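Local atomic coordinates of putative oxidoreductase YfjR (Streptomyces aurantiacus, PDB entry 4OQZ), a protein that is an S-selective imine reductase that reduces imines to amines, probably using NADPH bound by its Rossmann-fold domain. Residues I8-M13 and L30-A35; E60-S65 and R86-L91. One frame throughout, in Å; residues are numbered along the deposited sequence.

Interactions 1 and 2 both lie on the parallel part of the central sheet in the Rossmann-type N-terminal domain. Their centres are about 13 Å apart. Interaction 1 closes first along the chain, and interaction 2 follows it. Each joins the two strands of a beta-alpha-beta unit: strands 4-8 and 27-31 around helix 12-23 in the first, then strands 61-64 and 87-90 around helix 69-75 in the second. Strands 4-8 and 61-64 are neighbours in the sheet. There I8 N probably donates to I63 O, and S65 N to I8 O. I8 CD1 also packs on V62 CG1. I8, the strand end from which the glycine-rich turn starts, is thus tied to strand 61-64 and to S65 just after it.

Interaction 1. Residues I8-M13 and L30-A35; sequences IGLGPM and LWNRTA
N32 reaches across to the backbone of L10 with its side-chain amide. Its CG is anti to the backbone N (chi1 -163°), which carries the amide toward the turn after I8. CB packs near L10 CD1. CG stands 3.5 Å from L10 N. At the tip, OD1 accepts the L10 N-H at 2.7 Å, a nearly straight bond. The donor sits well above the carbonyl plane of OD1, not on a lone pair. The other branch, ND2, turns back along its own chain and donates to T34 O at 2.7 Å, with that oxygen in the plane of the amide. The two bonds together fix which way round the amide lies. An alanine here would probably leave L10 N without its acceptor and T34 O without this donor, and so free the turn to shift.

This is the first beta-alpha-beta unit of a Rossmann fold. Strand 4-8 runs into a turn holding G9 and G11, which fits the GxGxxG dinucleotide-binding pattern, with G11 as N-cap of helix 12-23. Glycine suits position 9, because at its backbone angles a CB would press on the carbonyl oxygen of I8.

I8 and W31 form a parallel bridge at the end of the strands. G9 N donates to W31 O at 3.0 Å. I8 CG2 meets W31 CE3 at 3.8 Å, at the edge of the indole and near its plane. Helix 52-57 also packs on both side chains, through A55. L10 and L30 cross at about a right angle, with L10 CD2 touching L30 CD2 at 3.8 Å. L41 of helix 39-44 lies against both leucines.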
# COMPACT_ATOMS: atom_id res chain seq x y z
N ILE A 8 -17.14 -28.97 0.47
CA ILE A 8 -18.50 -28.40 0.52
C ILE A 8 -18.37 -26.90 0.14
O ILE A 8 -17.55 -26.20 0.73
CB ILE A 8 -19.21 -28.64 1.88
CG1 ILE A 8 -19.36 -30.16 2.15
CG2 ILE A 8 -20.57 -27.92 1.93
CD1 ILE A 8 -19.79 -30.61 3.52
N GLY A 9 -19.14 -26.47 -0.86
CA GLY A 9 -19.15 -25.10 -1.36
C GLY A 9 -18.35 -25.04 -2.63
O GLY A 9 -17.12 -25.06 -2.58
N LEU A 10 -19.04 -25.01 -3.78
CA LEU A 10 -18.34 -25.03 -5.06
C LEU A 10 -18.37 -23.77 -5.90
O LEU A 10 -18.70 -23.81 -7.10
CB LEU A 10 -18.62 -26.30 -5.88
CG LEU A 10 -18.47 -27.64 -5.16
CD1 LEU A 10 -19.07 -28.74 -6.00
CD2 LEU A 10 -17.01 -27.95 -4.82
N GLY A 11 -17.99 -22.67 -5.27
CA GLY A 11 -17.78 -21.39 -5.92
C GLY A 11 -16.41 -21.48 -6.57
O GLY A 11 -15.81 -22.56 -6.54
N PRO A 12 -15.84 -20.43 -7.17
CA PRO A 12 -14.52 -20.61 -7.81
C PRO A 12 -13.43 -21.13 -6.87
O PRO A 12 -12.58 -21.93 -7.29
CB PRO A 12 -14.21 -19.23 -8.40
CG PRO A 12 -15.54 -18.54 -8.51
CD PRO A 12 -16.34 -19.06 -7.34
N MET A 13 -13.49 -20.75 -5.58
CA MET A 13 -12.49 -21.20 -4.60
C MET A 13 -12.57 -22.71 -4.34
O MET A 13 -11.59 -23.41 -4.58
CB MET A 13 -12.48 -20.33 -3.33
CG MET A 13 -11.86 -18.93 -3.55
SD MET A 13 -10.06 -18.93 -3.82
CE MET A 13 -9.48 -19.09 -2.15
N LEU A 30 -18.24 -34.38 -2.96
CA LEU A 30 -18.65 -32.97 -2.98
C LEU A 30 -20.08 -32.73 -2.49
O LEU A 30 -20.86 -33.66 -2.36
CB LEU A 30 -18.58 -32.40 -4.43
CG LEU A 30 -17.35 -32.62 -5.30
CD1 LEU A 30 -17.69 -32.38 -6.74
CD2 LEU A 30 -16.22 -31.70 -4.90
N TRP A 31 -20.41 -31.43 -2.31
CA TRP A 31 -21.72 -30.85 -2.07
C TRP A 31 -21.76 -29.35 -2.39
O TRP A 31 -20.80 -28.62 -2.11
CB TRP A 31 -22.29 -31.15 -0.68
CG TRP A 31 -23.77 -30.88 -0.65
CD1 TRP A 31 -24.76 -31.68 -1.16
CD2 TRP A 31 -24.40 -29.64 -0.29
NE1 TRP A 31 -25.98 -31.04 -1.07
CE2 TRP A 31 -25.79 -29.79 -0.55
CE3 TRP A 31 -23.93 -28.42 0.21
CZ2 TRP A 31 -26.71 -28.77 -0.27
CZ3 TRP A 31 -24.85 -27.41 0.49
CH2 TRP A 31 -26.22 -27.60 0.26
N ASN A 32 -22.87 -28.90 -3.01
CA ASN A 32 -23.16 -27.50 -3.31
C ASN A 32 -24.67 -27.31 -3.38
O ASN A 32 -25.39 -28.24 -3.78
CB ASN A 32 -22.48 -27.03 -4.62
CG ASN A 32 -22.40 -25.52 -4.77
OD1 ASN A 32 -21.76 -24.83 -3.97
ND2 ASN A 32 -23.00 -24.99 -5.82
N ARG A 33 -25.16 -26.10 -2.99
CA ARG A 33 -26.59 -25.76 -3.04
C ARG A 33 -27.09 -25.79 -4.50
O ARG A 33 -28.22 -26.18 -4.75
CB ARG A 33 -26.84 -24.38 -2.43
CG ARG A 33 -28.29 -24.20 -1.96
CD ARG A 33 -28.94 -22.95 -2.51
NE ARG A 33 -28.38 -21.73 -1.92
CZ ARG A 33 -28.89 -20.51 -2.08
NH1 ARG A 33 -29.99 -20.33 -2.81
NH2 ARG A 33 -28.30 -19.46 -1.52
N THR A 34 -26.21 -25.41 -5.45
CA THR A 34 -26.49 -25.44 -6.88
C THR A 34 -25.67 -26.62 -7.44
O THR A 34 -24.44 -26.55 -7.46
CB THR A 34 -26.16 -24.08 -7.54
OG1 THR A 34 -26.33 -23.01 -6.61
CG2 THR A 34 -26.98 -23.83 -8.79
N ALA A 35 -26.35 -27.73 -7.80
CA ALA A 35 -25.72 -28.96 -8.30
C ALA A 35 -24.95 -28.78 -9.62
O ALA A 35 -23.90 -29.42 -9.79
CB ALA A 35 -26.75 -30.06 -8.43

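Interaction 2. Residues E60-S65 and R86-L91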
# COMPACT_ATOMS: atom_id res chain seq x y z
N GLU A 60 -13.19 -38.20 7.17
CA GLU A 60 -12.76 -37.57 8.42
C GLU A 60 -12.38 -36.08 8.16
O GLU A 60 -12.64 -35.23 9.02
CB GLU A 60 -11.58 -38.34 9.04
CG GLU A 60 -11.34 -38.02 10.51
CD GLU A 60 -9.90 -37.84 10.95
OE1 GLU A 60 -9.02 -38.56 10.42
OE2 GLU A 60 -9.65 -36.99 11.84
N LEU A 61 -11.75 -35.77 7.00
CA LEU A 61 -11.39 -34.39 6.63
C LEU A 61 -12.45 -33.76 5.73
O LEU A 61 -12.71 -34.27 4.66
CB LEU A 61 -9.99 -34.28 5.97
CG LEU A 61 -9.45 -32.83 5.77
CD1 LEU A 61 -9.09 -32.17 7.09
CD2 LEU A 61 -8.22 -32.82 4.93
N VAL A 62 -13.07 -32.66 6.19
CA VAL A 62 -14.12 -31.95 5.45
C VAL A 62 -13.66 -30.49 5.22
O VAL A 62 -13.44 -29.73 6.18
CB VAL A 62 -15.49 -32.02 6.17
CG1 VAL A 62 -16.55 -31.19 5.45
CG2 VAL A 62 -15.96 -33.46 6.31
N ILE A 63 -13.52 -30.12 3.93
CA ILE A 63 -13.10 -28.79 3.50
C ILE A 63 -14.34 -27.95 3.21
O ILE A 63 -15.14 -28.33 2.35
CB ILE A 63 -12.13 -28.86 2.29
CG1 ILE A 63 -10.90 -29.78 2.54
CG2 ILE A 63 -11.71 -27.46 1.84
CD1 ILE A 63 -9.83 -29.31 3.66
N LEU A 64 -14.50 -26.83 3.94
CA LEU A 64 -15.64 -25.92 3.74
C LEU A 64 -15.18 -24.61 3.06
O LEU A 64 -14.26 -23.95 3.54
CB LEU A 64 -16.38 -25.62 5.03
CG LEU A 64 -16.90 -26.81 5.81
CD1 LEU A 64 -16.69 -26.60 7.26
CD2 LEU A 64 -18.36 -27.08 5.49
N SER A 65 -15.83 -24.27 1.95
CA SER A 65 -15.57 -23.03 1.21
C SER A 65 -16.91 -22.40 0.84
O SER A 65 -17.34 -22.44 -0.31
CB SER A 65 -14.72 -23.28 -0.04
OG SER A 65 -14.24 -22.02 -0.46
N ARG A 86 -15.09 -35.68 13.24
CA ARG A 86 -14.63 -35.12 11.97
C ARG A 86 -13.91 -33.81 12.15
O ARG A 86 -14.23 -33.05 13.08
CB ARG A 86 -15.79 -34.93 10.97
CG ARG A 86 -16.79 -36.07 10.98
CD ARG A 86 -17.18 -36.53 9.61
NE ARG A 86 -16.49 -37.76 9.24
CZ ARG A 86 -16.94 -38.98 9.47
NH1 ARG A 86 -18.11 -39.16 10.08
NH2 ARG A 86 -16.24 -40.04 9.09
N VAL A 87 -12.93 -33.55 11.27
CA VAL A 87 -12.16 -32.31 11.24
C VAL A 87 -12.75 -31.45 10.14
O VAL A 87 -12.74 -31.84 8.97
CB VAL A 87 -10.62 -32.53 11.11
CG1 VAL A 87 -9.88 -31.19 11.12
CG2 VAL A 87 -10.10 -33.42 12.24
N LEU A 88 -13.33 -30.30 10.54
CA LEU A 88 -13.96 -29.33 9.64
C LEU A 88 -13.06 -28.10 9.45
O LEU A 88 -12.79 -27.35 10.40
CB LEU A 88 -15.35 -28.93 10.15
CG LEU A 88 -16.53 -29.76 9.67
CD1 LEU A 88 -16.58 -31.13 10.36
CD2 LEU A 88 -17.83 -29.04 10.00
N VAL A 89 -12.56 -27.93 8.23
CA VAL A 89 -11.65 -26.84 7.87
C VAL A 89 -12.48 -25.77 7.22
O VAL A 89 -12.95 -25.94 6.08
CB VAL A 89 -10.47 -27.31 6.97
CG1 VAL A 89 -9.42 -26.21 6.86
CG2 VAL A 89 -9.84 -28.59 7.53
N ASN A 90 -12.73 -24.68 7.96
CA ASN A 90 -13.57 -23.60 7.45
C ASN A 90 -12.75 -22.51 6.80
O ASN A 90 -12.08 -21.74 7.49
CB ASN A 90 -14.56 -23.08 8.49
CG ASN A 90 -15.78 -22.44 7.88
OD1 ASN A 90 -15.69 -21.57 7.01
ND2 ASN A 90 -16.94 -22.80 8.37
N LEU A 91 -12.79 -22.46 5.48
CA LEU A 91 -12.02 -21.52 4.68
C LEU A 91 -12.79 -20.25 4.28
O LEU A 91 -12.22 -19.39 3.61
CB LEU A 91 -11.41 -22.22 3.46
CG LEU A 91 -10.52 -23.44 3.75
CD1 LEU A 91 -10.18 -24.16 2.48
CD2 LEU A 91 -9.22 -23.05 4.46
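R86 turns the edge of its guanidinium toward E60, whose backbone N lies in the plane of the group, 4.0 Å from NH2. No bond is made there; R86 NE donates to N59 O instead. The carboxylate of E60 brings OE2 to 3.6 Å from V87 CG2, and the same oxygen is hydrogen-bonded to H144. The amide of N90 lies with ND2 near L64 CD1, while its OD1 is bonded to S92 OG.

Strands 61-64 and 87-90 are the parallel pair of a Rossmann beta-alpha-beta unit, connected through helix 69-75. Their directions differ by 19°. Five backbone bonds join the pair from E60 to L91. V62 N donates to V87 O, and V62 O accepts from V89 N at 2.9 Å, so both its backbone polar groups are used. L64 N and O do the same with V89 O and L91 N.

L61, I63, V87 and V89 share one face of the sheet. Helix 138-151 touches L61 and V87 there, and helix 12-23 touches I63. L61 CG is anti to the backbone N (chi1 -171°), and CD1 leans over to V89 CG2 at 3.7 Å. I63 lies alongside V89, both pointing the same way, with CD1 3.9 Å from V89 CB. The other face carries V62, L64, L88 and N90. Here L64 CD1 meets L88 CD2 at 3.8 Å, and M72 of helix 69-75 touches both leucines. L91, just past the end of strand 87-90, sets its CD1 3.7 Å from I63 CG2.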